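Local coordinates for protein FimX (Pseudomonas aeruginosa PAO1, PDB 3HVA) that acts as a receptor for the bacterial second messenger c-di-GMP, this chain being the GGDEF domain of a longer GGDEF-EAL protein, at residues T46-H51 / A98-K103; I50-Y55 / A131-S136; R79-E84 / Q113-K118. All coordinates share one frame; numbering follows the deposited sequence.

Contact 1 of 3, residues T46-H51 / A98-K103; sequences TLAYIH and ALFKGK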
ATOM      1  N   THR A  46      -1.816   2.690 -11.653  1.00 19.04           N
ATOM      2  CA  THR A  46      -2.710   2.179 -10.625  1.00 21.99           C
ATOM      3  C   THR A  46      -2.254   2.601  -9.239  1.00 18.17           C
ATOM      4  O   THR A  46      -1.074   2.509  -8.903  1.00 19.00           O
ATOM      5  CB  THR A  46      -2.826   0.647 -10.671  1.00 21.35           C
ATOM      6  OG1 THR A  46      -3.566   0.259 -11.833  1.00 22.57           O
ATOM      7  CG2 THR A  46      -3.542   0.137  -9.433  1.00 19.85           C
ATOM      8  N   LEU A  47      -3.199   3.072  -8.436  1.00 15.99           N
ATOM      9  CA  LEU A  47      -2.918   3.415  -7.054  1.00 17.22           C
ATOM     10  C   LEU A  47      -3.470   2.351  -6.116  1.00 15.35           C
ATOM     11  O   LEU A  47      -4.668   2.068  -6.114  1.00 10.51           O
ATOM     12  CB  LEU A  47      -3.519   4.773  -6.702  1.00 20.66           C
ATOM     13  CG  LEU A  47      -3.502   5.106  -5.210  1.00 20.06           C
ATOM     14  CD1 LEU A  47      -2.082   5.389  -4.729  1.00 16.26           C
ATOM     15  CD2 LEU A  47      -4.424   6.277  -4.912  1.00 16.41           C
ATOM     16  N   ALA A  48      -2.585   1.758  -5.324  1.00 12.40           N
ATOM     17  CA  ALA A  48      -2.993   0.807  -4.302  1.00 16.06           C
ATOM     18  C   ALA A  48      -2.929   1.478  -2.937  1.00 14.87           C
ATOM     19  O   ALA A  48      -1.918   2.080  -2.575  1.00 16.06           O
ATOM     20  CB  ALA A  48      -2.108  -0.429  -4.337  1.00 21.58           C
ATOM     21  N   TYR A  49      -4.025   1.386  -2.193  1.00 16.41           N
ATOM     22  CA  TYR A  49      -4.113   1.959  -0.858  1.00 19.20           C
ATOM     23  C   TYR A  49      -4.184   0.798   0.130  1.00 15.34           C
ATOM     24  O   TYR A  49      -5.200   0.108   0.216  1.00 15.13           O
ATOM     25  CB  TYR A  49      -5.362   2.837  -0.761  1.00 18.37           C
ATOM     26  CG  TYR A  49      -5.378   3.814   0.392  1.00 16.65           C
ATOM     27  CD1 TYR A  49      -5.047   5.151   0.203  1.00 17.08           C
ATOM     28  CD2 TYR A  49      -5.746   3.405   1.665  1.00 20.06           C
ATOM     29  CE1 TYR A  49      -5.071   6.048   1.256  1.00 21.72           C
ATOM     30  CE2 TYR A  49      -5.773   4.292   2.721  1.00 18.84           C
ATOM     31  CZ  TYR A  49      -5.435   5.612   2.512  1.00 21.34           C
ATOM     32  OH  TYR A  49      -5.461   6.498   3.563  1.00 19.23           O
ATOM     33  N   ILE A  50      -3.102   0.576   0.870  1.00 17.16           N
ATOM     34  CA  ILE A  50      -2.974  -0.642   1.666  1.00 15.66           C
ATOM     35  C   ILE A  50      -3.121  -0.428   3.172  1.00 20.59           C
ATOM     36  O   ILE A  50      -2.346   0.302   3.787  1.00 21.10           O
ATOM     37  CB  ILE A  50      -1.632  -1.352   1.389  1.00 13.06           C
ATOM     38  CG1 ILE A  50      -1.388  -1.460  -0.118  1.00 15.09           C
ATOM     39  CG2 ILE A  50      -1.613  -2.726   2.038  1.00 16.12           C
ATOM     40  CD1 ILE A  50      -0.016  -1.986  -0.483  1.00 20.15           C
ATOM     41  N   HIS A  51      -4.126  -1.076   3.752  1.00 18.96           N
ATOM     42  CA  HIS A  51      -4.295  -1.113   5.199  1.00 17.32           C
ATOM     43  C   HIS A  51      -3.619  -2.353   5.764  1.00 17.76           C
ATOM     44  O   HIS A  51      -3.731  -3.437   5.193  1.00 18.65           O
ATOM     45  CB  HIS A  51      -5.780  -1.189   5.569  1.00 18.19           C
ATOM     46  CG  HIS A  51      -6.515   0.109   5.442  1.00 18.58           C
ATOM     47  ND1 HIS A  51      -6.093   1.270   6.051  1.00 22.68           N
ATOM     48  CD2 HIS A  51      -7.669   0.417   4.803  1.00 20.71           C
ATOM     49  CE1 HIS A  51      -6.943   2.244   5.777  1.00 21.79           C
ATOM     50  NE2 HIS A  51      -7.909   1.751   5.021  1.00 21.33           N
ATOM     51  N   ALA A  98       0.995   2.081  -2.865  1.00 19.16           N
ATOM     52  CA  ALA A  98       1.749   1.601  -4.013  1.00 17.59           C
ATOM     53  C   ALA A  98       1.209   2.199  -5.304  1.00 17.55           C
ATOM     54  O   ALA A  98       0.009   2.157  -5.567  1.00 16.97           O
ATOM     55  CB  ALA A  98       1.714   0.082  -4.076  1.00 18.71           C
ATOM     56  N   LEU A  99       2.105   2.767  -6.102  1.00 21.05           N
ATOM     57  CA  LEU A  99       1.738   3.289  -7.407  1.00 16.70           C
ATOM     58  C   LEU A  99       2.311   2.380  -8.487  1.00 16.22           C
ATOM     59  O   LEU A  99       3.515   2.125  -8.520  1.00 19.25           O
ATOM     60  CB  LEU A  99       2.260   4.717  -7.577  1.00 16.12           C
ATOM     61  CG  LEU A  99       1.924   5.451  -8.878  1.00 21.35           C
ATOM     62  CD1 LEU A  99       0.426   5.671  -9.024  1.00 18.31           C
ATOM     63  CD2 LEU A  99       2.660   6.776  -8.924  1.00 20.48           C
ATOM     64  N   PHE A 100       1.441   1.874  -9.354  1.00 17.66           N
ATOM     65  CA  PHE A 100       1.872   1.036 -10.464  1.00 21.19           C
ATOM     66  C   PHE A 100       1.841   1.835 -11.757  1.00 21.71           C
ATOM     67  O   PHE A 100       0.852   1.809 -12.490  1.00 22.12           O
ATOM     68  CB  PHE A 100       0.977  -0.199 -10.592  1.00 18.94           C
ATOM     69  CG  PHE A 100       1.130  -1.183  -9.467  1.00 21.19           C
ATOM     70  CD1 PHE A 100       2.135  -2.136  -9.495  1.00 27.88           C
ATOM     71  CD2 PHE A 100       0.262  -1.164  -8.387  1.00 20.68           C
ATOM     72  CE1 PHE A 100       2.276  -3.047  -8.465  1.00 25.02           C
ATOM     73  CE2 PHE A 100       0.398  -2.072  -7.355  1.00 20.12           C
ATOM     74  CZ  PHE A 100       1.406  -3.015  -7.393  1.00 21.56           C
ATOM     75  N   LYS A 101       2.926   2.547 -12.037  1.00 22.19           N
ATOM     76  CA  LYS A 101       2.985   3.389 -13.222  1.00 20.82           C
ATOM     77  C   LYS A 101       2.944   2.569 -14.508  1.00 19.14           C
ATOM     78  O   LYS A 101       3.708   1.618 -14.681  1.00 19.19           O
ATOM     79  CB  LYS A 101       4.228   4.281 -13.187  1.00 21.76           C
ATOM     80  CG  LYS A 101       4.278   5.203 -11.984  1.00 24.15           C
ATOM     81  CD  LYS A 101       5.081   6.455 -12.283  1.00 24.77           C
ATOM     82  CE  LYS A 101       5.000   7.442 -11.132  1.00 36.36           C
ATOM     83  NZ  LYS A 101       5.627   8.754 -11.450  1.00 28.96           N
ATOM     84  N   GLY A 102       2.033   2.936 -15.402  1.00 17.57           N
ATOM     85  CA  GLY A 102       1.929   2.290 -16.697  1.00 24.33           C
ATOM     86  C   GLY A 102       0.968   1.118 -16.739  1.00 23.48           C
ATOM     87  O   GLY A 102       0.755   0.525 -17.795  1.00 23.70           O
ATOM     88  N   LYS A 103       0.380   0.788 -15.595  1.00 22.93           N
ATOM     89  CA  LYS A 103      -0.515  -0.357 -15.505  1.00 19.05           C
ATOM     90  C   LYS A 103      -1.931   0.049 -15.123  1.00 19.00           C
ATOM     91  O   LYS A 103      -2.133   0.868 -14.229  1.00 19.08           O
ATOM     92  CB  LYS A 103       0.009  -1.364 -14.481  1.00 20.12           C
ATOM     93  CG  LYS A 103       1.280  -2.077 -14.896  1.00 24.11           C
ATOM     94  CD  LYS A 103       1.846  -2.880 -13.737  1.00 27.38           C
ATOM     95  CE  LYS A 103       3.178  -3.506 -14.093  1.00 32.01           C
ATOM     96  NZ  LYS A 103       3.062  -4.491 -15.202  1.00 40.06           N
TER

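Contact 2 of 3, residues I50-Y55 / A131-S136; sequences IHLNGY and AQATLS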
ATOM      1  N   ILE A  50      -3.102   0.576   0.870  1.00 17.16           N
ATOM      2  CA  ILE A  50      -2.974  -0.642   1.666  1.00 15.66           C
ATOM      3  C   ILE A  50      -3.121  -0.428   3.172  1.00 20.59           C
ATOM      4  O   ILE A  50      -2.346   0.302   3.787  1.00 21.10           O
ATOM      5  CB  ILE A  50      -1.632  -1.352   1.389  1.00 13.06           C
ATOM      6  CG1 ILE A  50      -1.388  -1.460  -0.118  1.00 15.09           C
ATOM      7  CG2 ILE A  50      -1.613  -2.726   2.038  1.00 16.12           C
ATOM      8  CD1 ILE A  50      -0.016  -1.986  -0.483  1.00 20.15           C
ATOM      9  N   HIS A  51      -4.126  -1.076   3.752  1.00 18.96           N
ATOM     10  CA  HIS A  51      -4.295  -1.113   5.199  1.00 17.32           C
ATOM     11  C   HIS A  51      -3.619  -2.353   5.764  1.00 17.76           C
ATOM     12  O   HIS A  51      -3.731  -3.437   5.193  1.00 18.65           O
ATOM     13  CB  HIS A  51      -5.780  -1.189   5.569  1.00 18.19           C
ATOM     14  CG  HIS A  51      -6.515   0.109   5.442  1.00 18.58           C
ATOM     15  ND1 HIS A  51      -6.093   1.270   6.051  1.00 22.68           N
ATOM     16  CD2 HIS A  51      -7.669   0.417   4.803  1.00 20.71           C
ATOM     17  CE1 HIS A  51      -6.943   2.244   5.777  1.00 21.79           C
ATOM     18  NE2 HIS A  51      -7.909   1.751   5.021  1.00 21.33           N
ATOM     19  N   LEU A  52      -2.921  -2.202   6.884  1.00 20.53           N
ATOM     20  CA  LEU A  52      -2.568  -3.369   7.679  1.00 21.72           C
ATOM     21  C   LEU A  52      -3.777  -3.676   8.548  1.00 20.43           C
ATOM     22  O   LEU A  52      -4.175  -2.856   9.374  1.00 20.85           O
ATOM     23  CB  LEU A  52      -1.347  -3.115   8.559  1.00 17.11           C
ATOM     24  CG  LEU A  52      -1.179  -4.161   9.667  1.00 12.88           C
ATOM     25  CD1 LEU A  52      -1.152  -5.565   9.078  1.00 14.13           C
ATOM     26  CD2 LEU A  52       0.066  -3.905  10.502  1.00 18.13           C
ATOM     27  N   ASN A  53      -4.372  -4.845   8.349  1.00 18.68           N
ATOM     28  CA  ASN A  53      -5.565  -5.220   9.098  1.00 17.41           C
ATOM     29  C   ASN A  53      -5.275  -5.460  10.575  1.00 15.98           C
ATOM     30  O   ASN A  53      -4.241  -6.022  10.931  1.00 18.06           O
ATOM     31  CB  ASN A  53      -6.226  -6.454   8.478  1.00 20.58           C
ATOM     32  CG  ASN A  53      -6.990  -6.131   7.209  1.00 15.79           C
ATOM     33  OD1 ASN A  53      -7.093  -6.956   6.302  1.00 19.98           O
ATOM     34  ND2 ASN A  53      -7.531  -4.920   7.139  1.00 14.68           N
ATOM     35  N   GLY A  54      -6.197  -5.024  11.428  1.00 22.98           N
ATOM     36  CA  GLY A  54      -6.088  -5.233  12.860  1.00 28.21           C
ATOM     37  C   GLY A  54      -4.886  -4.572  13.506  1.00 28.74           C
ATOM     38  O   GLY A  54      -4.357  -5.070  14.500  1.00 26.82           O
ATOM     39  N   TYR A  55      -4.452  -3.447  12.944  1.00 26.47           N
ATOM     40  CA  TYR A  55      -3.308  -2.712  13.480  1.00 20.41           C
ATOM     41  C   TYR A  55      -3.453  -2.371  14.965  1.00 23.45           C
ATOM     42  O   TYR A  55      -2.510  -2.552  15.734  1.00 22.17           O
ATOM     43  CB  TYR A  55      -3.042  -1.443  12.662  1.00 20.24           C
ATOM     44  CG  TYR A  55      -2.105  -0.463  13.336  1.00 19.10           C
ATOM     45  CD1 TYR A  55      -0.811  -0.832  13.680  1.00 20.34           C
ATOM     46  CD2 TYR A  55      -2.511   0.835  13.617  1.00 21.18           C
ATOM     47  CE1 TYR A  55       0.050   0.062  14.295  1.00 27.31           C
ATOM     48  CE2 TYR A  55      -1.657   1.737  14.229  1.00 29.27           C
ATOM     49  CZ  TYR A  55      -0.377   1.345  14.566  1.00 29.36           C
ATOM     50  OH  TYR A  55       0.476   2.237  15.175  1.00 33.59           O
ATOM     51  N   ALA A 131       3.420 -13.563  15.199  1.00 29.22           N
ATOM     52  CA  ALA A 131       2.147 -12.961  14.804  1.00 24.17           C
ATOM     53  C   ALA A 131       1.795 -13.171  13.332  1.00 22.64           C
ATOM     54  O   ALA A 131       2.644 -13.534  12.516  1.00 21.09           O
ATOM     55  CB  ALA A 131       2.129 -11.476  15.144  1.00 26.39           C
ATOM     56  N   GLN A 132       0.530 -12.920  13.011  1.00 23.87           N
ATOM     57  CA  GLN A 132      -0.014 -13.110  11.672  1.00 30.60           C
ATOM     58  C   GLN A 132      -0.806 -11.861  11.297  1.00 28.37           C
ATOM     59  O   GLN A 132      -1.262 -11.127  12.173  1.00 31.88           O
ATOM     60  CB  GLN A 132      -0.903 -14.358  11.650  1.00 23.91           C
ATOM     61  CG  GLN A 132      -1.612 -14.643  10.334  1.00 29.91           C
ATOM     62  CD  GLN A 132      -3.050 -14.157  10.321  1.00 32.62           C
ATOM     63  OE1 GLN A 132      -3.812 -14.468   9.406  1.00 34.43           O
ATOM     64  NE2 GLN A 132      -3.430 -13.400  11.344  1.00 26.00           N
ATOM     65  N   ALA A 133      -0.959 -11.606  10.001  1.00 22.92           N
ATOM     66  CA  ALA A 133      -1.665 -10.410   9.553  1.00 25.15           C
ATOM     67  C   ALA A 133      -2.188 -10.528   8.129  1.00 18.74           C
ATOM     68  O   ALA A 133      -1.619 -11.234   7.296  1.00 19.31           O
ATOM     69  CB  ALA A 133      -0.770  -9.179   9.689  1.00 24.29           C
ATOM     70  N   THR A 134      -3.284  -9.825   7.863  1.00 20.68           N
ATOM     71  CA  THR A 134      -3.845  -9.742   6.526  1.00 18.96           C
ATOM     72  C   THR A 134      -3.910  -8.275   6.125  1.00 17.37           C
ATOM     73  O   THR A 134      -3.826  -7.392   6.979  1.00 17.58           O
ATOM     74  CB  THR A 134      -5.258 -10.342   6.470  1.00 17.37           C
ATOM     75  OG1 THR A 134      -6.188  -9.426   7.059  1.00 17.08           O
ATOM     76  CG2 THR A 134      -5.308 -11.669   7.218  1.00 15.21           C
ATOM     77  N   LEU A 135      -4.060  -8.012   4.832  1.00 14.63           N
ATOM     78  CA  LEU A 135      -4.123  -6.642   4.342  1.00 18.16           C
ATOM     79  C   LEU A 135      -5.479  -6.334   3.727  1.00 16.16           C
ATOM     80  O   LEU A 135      -6.183  -7.231   3.265  1.00 17.04           O
ATOM     81  CB  LEU A 135      -3.027  -6.395   3.303  1.00 14.97           C
ATOM     82  CG  LEU A 135      -1.616  -6.841   3.682  1.00 17.70           C
ATOM     83  CD1 LEU A 135      -0.660  -6.589   2.533  1.00 19.93           C
ATOM     84  CD2 LEU A 135      -1.147  -6.124   4.932  1.00 16.30           C
ATOM     85  N   SER A 136      -5.842  -5.057   3.732  1.00 16.63           N
ATOM     86  CA  SER A 136      -7.018  -4.587   3.011  1.00 16.79           C
ATOM     87  C   SER A 136      -6.563  -3.591   1.955  1.00 16.43           C
ATOM     88  O   SER A 136      -6.042  -2.524   2.278  1.00 16.46           O
ATOM     89  CB  SER A 136      -8.021  -3.938   3.963  1.00 16.76           C
ATOM     90  OG  SER A 136      -8.692  -4.919   4.734  1.00 21.73           O
TER

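Contact 3 of 3, residues R79-E84 / Q113-K118; sequences REQFGE and QRLLKK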
ATOM      1  N   ARG A  79       8.341  -4.976  -1.322  1.00 19.60           N
ATOM      2  CA  ARG A  79       9.472  -4.785  -2.219  1.00 20.54           C
ATOM      3  C   ARG A  79       9.733  -6.062  -3.008  1.00 21.10           C
ATOM      4  O   ARG A  79      10.061  -6.020  -4.192  1.00 26.03           O
ATOM      5  CB  ARG A  79      10.715  -4.405  -1.415  1.00 20.20           C
ATOM      6  CG  ARG A  79      11.964  -5.165  -1.822  1.00 30.02           C
ATOM      7  CD  ARG A  79      13.124  -4.879  -0.884  1.00 25.64           C
ATOM      8  NE  ARG A  79      13.882  -6.088  -0.575  1.00 35.91           N
ATOM      9  CZ  ARG A  79      13.987  -6.608   0.644  1.00 38.05           C
ATOM     10  NH1 ARG A  79      13.393  -6.017   1.672  1.00 40.65           N
ATOM     11  NH2 ARG A  79      14.695  -7.712   0.840  1.00 40.14           N
ATOM     12  N   GLU A  80       9.579  -7.197  -2.339  1.00 21.97           N
ATOM     13  CA  GLU A  80       9.817  -8.492  -2.958  1.00 20.90           C
ATOM     14  C   GLU A  80       8.741  -8.841  -3.978  1.00 26.18           C
ATOM     15  O   GLU A  80       9.036  -9.349  -5.059  1.00 28.94           O
ATOM     16  CB  GLU A  80       9.868  -9.581  -1.888  1.00 28.62           C
ATOM     17  CG  GLU A  80       9.448 -10.945  -2.393  1.00 35.31           C
ATOM     18  CD  GLU A  80       8.909 -11.830  -1.290  1.00 38.82           C
ATOM     19  OE1 GLU A  80       9.447 -11.775  -0.164  1.00 37.91           O
ATOM     20  OE2 GLU A  80       7.942 -12.577  -1.547  1.00 42.21           O
ATOM     21  N   GLN A  81       7.491  -8.562  -3.624  1.00 23.21           N
ATOM     22  CA  GLN A  81       6.355  -8.994  -4.427  1.00 23.00           C
ATOM     23  C   GLN A  81       6.086  -8.060  -5.601  1.00 29.85           C
ATOM     24  O   GLN A  81       5.535  -8.476  -6.619  1.00 29.79           O
ATOM     25  CB  GLN A  81       5.102  -9.109  -3.557  1.00 25.11           C
ATOM     26  CG  GLN A  81       4.336 -10.403  -3.757  1.00 28.73           C
ATOM     27  CD  GLN A  81       5.029 -11.583  -3.104  1.00 32.86           C
ATOM     28  OE1 GLN A  81       5.206 -11.615  -1.887  1.00 35.70           O
ATOM     29  NE2 GLN A  81       5.426 -12.559  -3.910  1.00 31.77           N
ATOM     30  N   PHE A  82       6.473  -6.797  -5.457  1.00 22.97           N
ATOM     31  CA  PHE A  82       6.218  -5.802  -6.493  1.00 21.02           C
ATOM     32  C   PHE A  82       7.468  -5.485  -7.305  1.00 24.10           C
ATOM     33  O   PHE A  82       7.380  -5.083  -8.466  1.00 28.39           O
ATOM     34  CB  PHE A  82       5.653  -4.516  -5.885  1.00 20.83           C
ATOM     35  CG  PHE A  82       4.314  -4.692  -5.229  1.00 23.58           C
ATOM     36  CD1 PHE A  82       3.427  -5.651  -5.685  1.00 27.26           C
ATOM     37  CD2 PHE A  82       3.933  -3.882  -4.171  1.00 25.65           C
ATOM     38  CE1 PHE A  82       2.193  -5.813  -5.089  1.00 23.77           C
ATOM     39  CE2 PHE A  82       2.699  -4.038  -3.572  1.00 23.24           C
ATOM     40  CZ  PHE A  82       1.827  -5.004  -4.032  1.00 20.61           C
ATOM     41  N   GLY A  83       8.630  -5.663  -6.688  1.00 25.41           N
ATOM     42  CA  GLY A  83       9.889  -5.391  -7.353  1.00 27.69           C
ATOM     43  C   GLY A  83       9.944  -3.995  -7.945  1.00 33.22           C
ATOM     44  O   GLY A  83       9.729  -3.004  -7.250  1.00 26.34           O
ATOM     45  N   GLU A  84      10.224  -3.923  -9.241  1.00 36.36           N
ATOM     46  CA  GLU A  84      10.419  -2.653  -9.927  1.00 34.92           C
ATOM     47  C   GLU A  84       9.095  -2.043 -10.374  1.00 27.13           C
ATOM     48  O   GLU A  84       9.037  -0.874 -10.756  1.00 25.02           O
ATOM     49  CB  GLU A  84      11.302  -2.860 -11.158  1.00 45.60           C
ATOM     50  CG  GLU A  84      12.286  -1.737 -11.427  1.00 51.64           C
ATOM     51  CD  GLU A  84      13.717  -2.147 -11.135  1.00 64.47           C
ATOM     52  OE1 GLU A  84      14.560  -1.256 -10.904  1.00 64.63           O
ATOM     53  OE2 GLU A  84      13.997  -3.365 -11.144  1.00 70.15           O
ATOM     54  N   GLN A 113      -2.841  -9.570  -5.853  1.00 25.80           N
ATOM     55  CA  GLN A 113      -3.315 -10.860  -5.372  1.00 28.81           C
ATOM     56  C   GLN A 113      -2.169 -11.636  -4.739  1.00 26.28           C
ATOM     57  O   GLN A 113      -2.334 -12.285  -3.705  1.00 24.91           O
ATOM     58  CB  GLN A 113      -3.922 -11.671  -6.517  1.00 32.44           C
ATOM     59  CG  GLN A 113      -5.227 -11.112  -7.045  1.00 31.74           C
ATOM     60  CD  GLN A 113      -6.321 -11.115  -5.998  1.00 40.13           C
ATOM     61  OE1 GLN A 113      -6.132 -11.613  -4.891  1.00 41.76           O
ATOM     62  NE2 GLN A 113      -7.473 -10.559  -6.344  1.00 41.87           N
ATOM     63  N   ARG A 114      -1.003 -11.554  -5.369  1.00 25.87           N
ATOM     64  CA  ARG A 114       0.173 -12.276  -4.909  1.00 23.77           C
ATOM     65  C   ARG A 114       0.623 -11.777  -3.534  1.00 24.46           C
ATOM     66  O   ARG A 114       0.870 -12.574  -2.629  1.00 24.08           O
ATOM     67  CB  ARG A 114       1.298 -12.155  -5.941  1.00 26.41           C
ATOM     68  CG  ARG A 114       2.229 -13.357  -5.992  1.00 30.93           C
ATOM     69  CD  ARG A 114       2.845 -13.539  -7.378  1.00 36.16           C
ATOM     70  NE  ARG A 114       3.420 -12.304  -7.905  1.00 42.12           N
ATOM     71  CZ  ARG A 114       2.926 -11.630  -8.939  1.00 37.96           C
ATOM     72  NH1 ARG A 114       1.846 -12.072  -9.569  1.00 37.27           N
ATOM     73  NH2 ARG A 114       3.516 -10.515  -9.350  1.00 33.53           N
ATOM     74  N   LEU A 115       0.713 -10.459  -3.377  1.00 25.03           N
ATOM     75  CA  LEU A 115       1.093  -9.869  -2.098  1.00 22.62           C
ATOM     76  C   LEU A 115       0.097 -10.237  -1.006  1.00 18.72           C
ATOM     77  O   LEU A 115       0.480 -10.684   0.075  1.00 18.81           O
ATOM     78  CB  LEU A 115       1.187  -8.347  -2.207  1.00 18.28           C
ATOM     79  CG  LEU A 115       1.498  -7.643  -0.884  1.00 20.99           C
ATOM     80  CD1 LEU A 115       2.960  -7.847  -0.508  1.00 21.21           C
ATOM     81  CD2 LEU A 115       1.158  -6.161  -0.949  1.00 18.81           C
ATOM     82  N   LEU A 116      -1.184 -10.038  -1.301  1.00 18.23           N
ATOM     83  CA  LEU A 116      -2.258 -10.312  -0.354  1.00 19.82           C
ATOM     84  C   LEU A 116      -2.069 -11.664   0.328  1.00 19.35           C
ATOM     85  O   LEU A 116      -2.185 -11.782   1.548  1.00 23.11           O
ATOM     86  CB  LEU A 116      -3.604 -10.274  -1.079  1.00 21.32           C
ATOM     87  CG  LEU A 116      -4.837  -9.876  -0.265  1.00 24.52           C
ATOM     88  CD1 LEU A 116      -4.689  -8.453   0.261  1.00 18.12           C
ATOM     89  CD2 LEU A 116      -6.101 -10.018  -1.102  1.00 20.84           C
ATOM     90  N   LYS A 117      -1.767 -12.683  -0.471  1.00 22.56           N
ATOM     91  CA  LYS A 117      -1.605 -14.038   0.040  1.00 21.59           C
ATOM     92  C   LYS A 117      -0.252 -14.247   0.717  1.00 20.92           C
ATOM     93  O   LYS A 117      -0.153 -14.965   1.709  1.00 22.22           O
ATOM     94  CB  LYS A 117      -1.810 -15.056  -1.081  1.00 27.19           C
ATOM     95  CG  LYS A 117      -3.240 -15.107  -1.589  1.00 34.61           C
ATOM     96  CD  LYS A 117      -3.330 -15.750  -2.961  1.00 44.45           C
ATOM     97  CE  LYS A 117      -4.761 -15.749  -3.472  1.00 56.62           C
ATOM     98  NZ  LYS A 117      -4.833 -15.934  -4.948  1.00 53.92           N
ATOM     99  N   LYS A 118       0.787 -13.618   0.173  1.00 21.80           N
ATOM    100  CA  LYS A 118       2.113 -13.689   0.773  1.00 21.37           C
ATOM    101  C   LYS A 118       2.041 -13.249   2.225  1.00 20.36           C
ATOM    102  O   LYS A 118       2.616 -13.883   3.108  1.00 18.54           O
ATOM    103  CB  LYS A 118       3.104 -12.801   0.020  1.00 17.62           C
ATOM    104  CG  LYS A 118       4.519 -12.854   0.580  1.00 21.87           C
ATOM    105  CD  LYS A 118       5.107 -14.249   0.441  1.00 21.17           C
ATOM    106  CE  LYS A 118       6.586 -14.266   0.783  1.00 24.55           C
ATOM    107  NZ  LYS A 118       7.213 -15.568   0.422  1.00 31.35           N
TER

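Contact 1 of 3, residues T46-H51 / A98-K103
Thr46 and Phe100 meet on one face of the sheet through matching first torsions: OG1 of Thr46 (chi1 -71°) and CG of Phe100 (chi1 -69°) each lie opposite their own carbonyl carbon. The Thr46 methyl is thereby turned toward the phenyl ring, with CG2 4.2 Å from CD2 of Phe100, while the two CB atoms approach to 3.9 Å. The ring presents its edge, close to its plane, to Thr46 O and to the methyl of Ala48. Beyond it Ala48 CB lies 3.9 Å from Ala98 CB, and Ala98 CB in turn touches Ile50 CD1 at 4.5 Å. Leu99, with CG trans to the backbone N, sits on the other face and bends back to place CD1 3.5 Å from Thr46 O. The backbones run antiparallel, 165° between axes. Thr46 with Phe100 and Ala48 with Ala98 are hydrogen-bonded pairs, and Leu47 with Leu99 between them is not. Two bonds are short: Phe100 N to Thr46 O and Ala48 N to Ala98 O, both 2.6 Å. Thr46 N reaches Phe100 O at 2.9 Å from above the carbonyl plane. Past this pair the chain turns through a type II beta turn, Phe100 to Lys103, with Gly102 at positive phi. Helix 105-120 packs on the Thr46, Ala48 and Phe100 face; helices 24-41 and 149-164 touch the Leu47 and Leu99 face. This is the central strand pairing of the GGDEF fold, a sheet between helices; strands 87-90 and 95-101 are the arms of the hairpin whose turn carries the signature motif in active diguanylate cyclases.

Contact 2 of 3, residues I50-Y55 / A131-S136
His51 and Ser136 form a hydrogen-bonded antiparallel pair, with His51 N to Ser136 O at 2.8 Å and nearly straight (174° at H), and Ser136 N returning to His51 O at 3.0 Å. One step on, Leu52 faces Leu135 in a non-hydrogen-bonded pair, where Leu135 CA also leans its hydrogen toward His51 O. The pattern continues beyond the regular strands through Asn53 N, which bonds Thr134 O at 2.9 Å in the carbonyl plane. Apolar contacts fill the face of Ile50, Leu52 and Leu135. Leu52 reaches along the partner chain because its CG is trans to the backbone N (chi1 164°), which brings CD1 to 3.7 Å from Ala133 CB and 4.2 Å from Leu135 CD2. Ile50 answers with CG2, 4.0 Å from Leu135 CD1. The polar side chains gather on the other face. The Asn53 amide lies among the hydroxyls of Thr134 and Ser136, its CG 3.4 Å from Thr134 OG1 and 3.2 Å from Ser136 OG. The Thr134 hydroxyl stands between its own N and carbonyl carbon, which turns it to the Asn53 side. His51 NE2 is hydrogen-bonded to OD1 of Asp161 in helix 149-164, where Ala160 touches His51, Ala163 and Ala164 touch Ser136, and Ala164 also touches Asn53. The chemistry thus divides by face: aliphatic at Ile50, Leu52 and Leu135 under helices 55-82 and 105-120, polar at His51 and Ser136 under helix 149-164, while the backbone bond from Asn53 N holds the chain where it leaves the sheet for helix 55-82.

Contact 3 of 3, residues R79-E84 / Q113-K118
Phe82 and Leu115 cross at about a right angle, and the ring touches the leucine with CZ 3.4 Å from Leu115 CD2, which approaches it obliquely. The same leucine uses its other methyl, CD1, against Gln81 CB at 3.9 Å, so its fork straddles two successive residues of the 79-84 segment. A first torsion of 176° carries Leu115 CG toward that segment, where the two methyls part. Gln81 bends at chi2 and lays CG over the backbone of the facing helix, 3.6 Å from Leu115 N. Its end lies near Arg114 and Lys118, but the modelled position of the amide is doubtful; OE1 as built is buried without a partner. The Arg114 guanidinium comes obliquely near Gln81 O, NH2 at 4.0 Å. Glu80 and Lys118 occupy the exposed margin, with Phe82 and Leu115 inside: the extended Glu80 chain crosses Lys118 at about a right angle, and OE2 makes a long salt bridge, 3.7 Å, to Lys118 NZ. Gly83, at positive phi, ends helix 55-82 just beyond the contact. Inward, Phe82 sets its ring edge-to-face with Phe100 of strand 95-101 and touches Ala111 and Leu112, while Leu115 packs on Met78 and on Leu135 of strand 135-142: the C-terminal end of helix 55-82 packs against the later part of helix 105-120, both on one face of the central sheet.

Overall arrangement
Contacts 1 and 2 share strand 45-52 and Ile50 and His51: one pairs it with strand 95-101, the other with strand 135-142, so together they fix the middle of the sheet. Both are buried and rest on backbone hydrogen bonds, though contact 2 adds polar side chains where the strand runs out. Contact 3 is only partly buried and has no hydrogen bond between its two segments; it relies on aliphatic and aromatic packing, with a long ion pair at its exposed edge. It covers the sheet that the others build: Phe82 meets Phe100 and Ala98 of contact 1, and Leu115 and Leu116 meet Leu135 of contact 2.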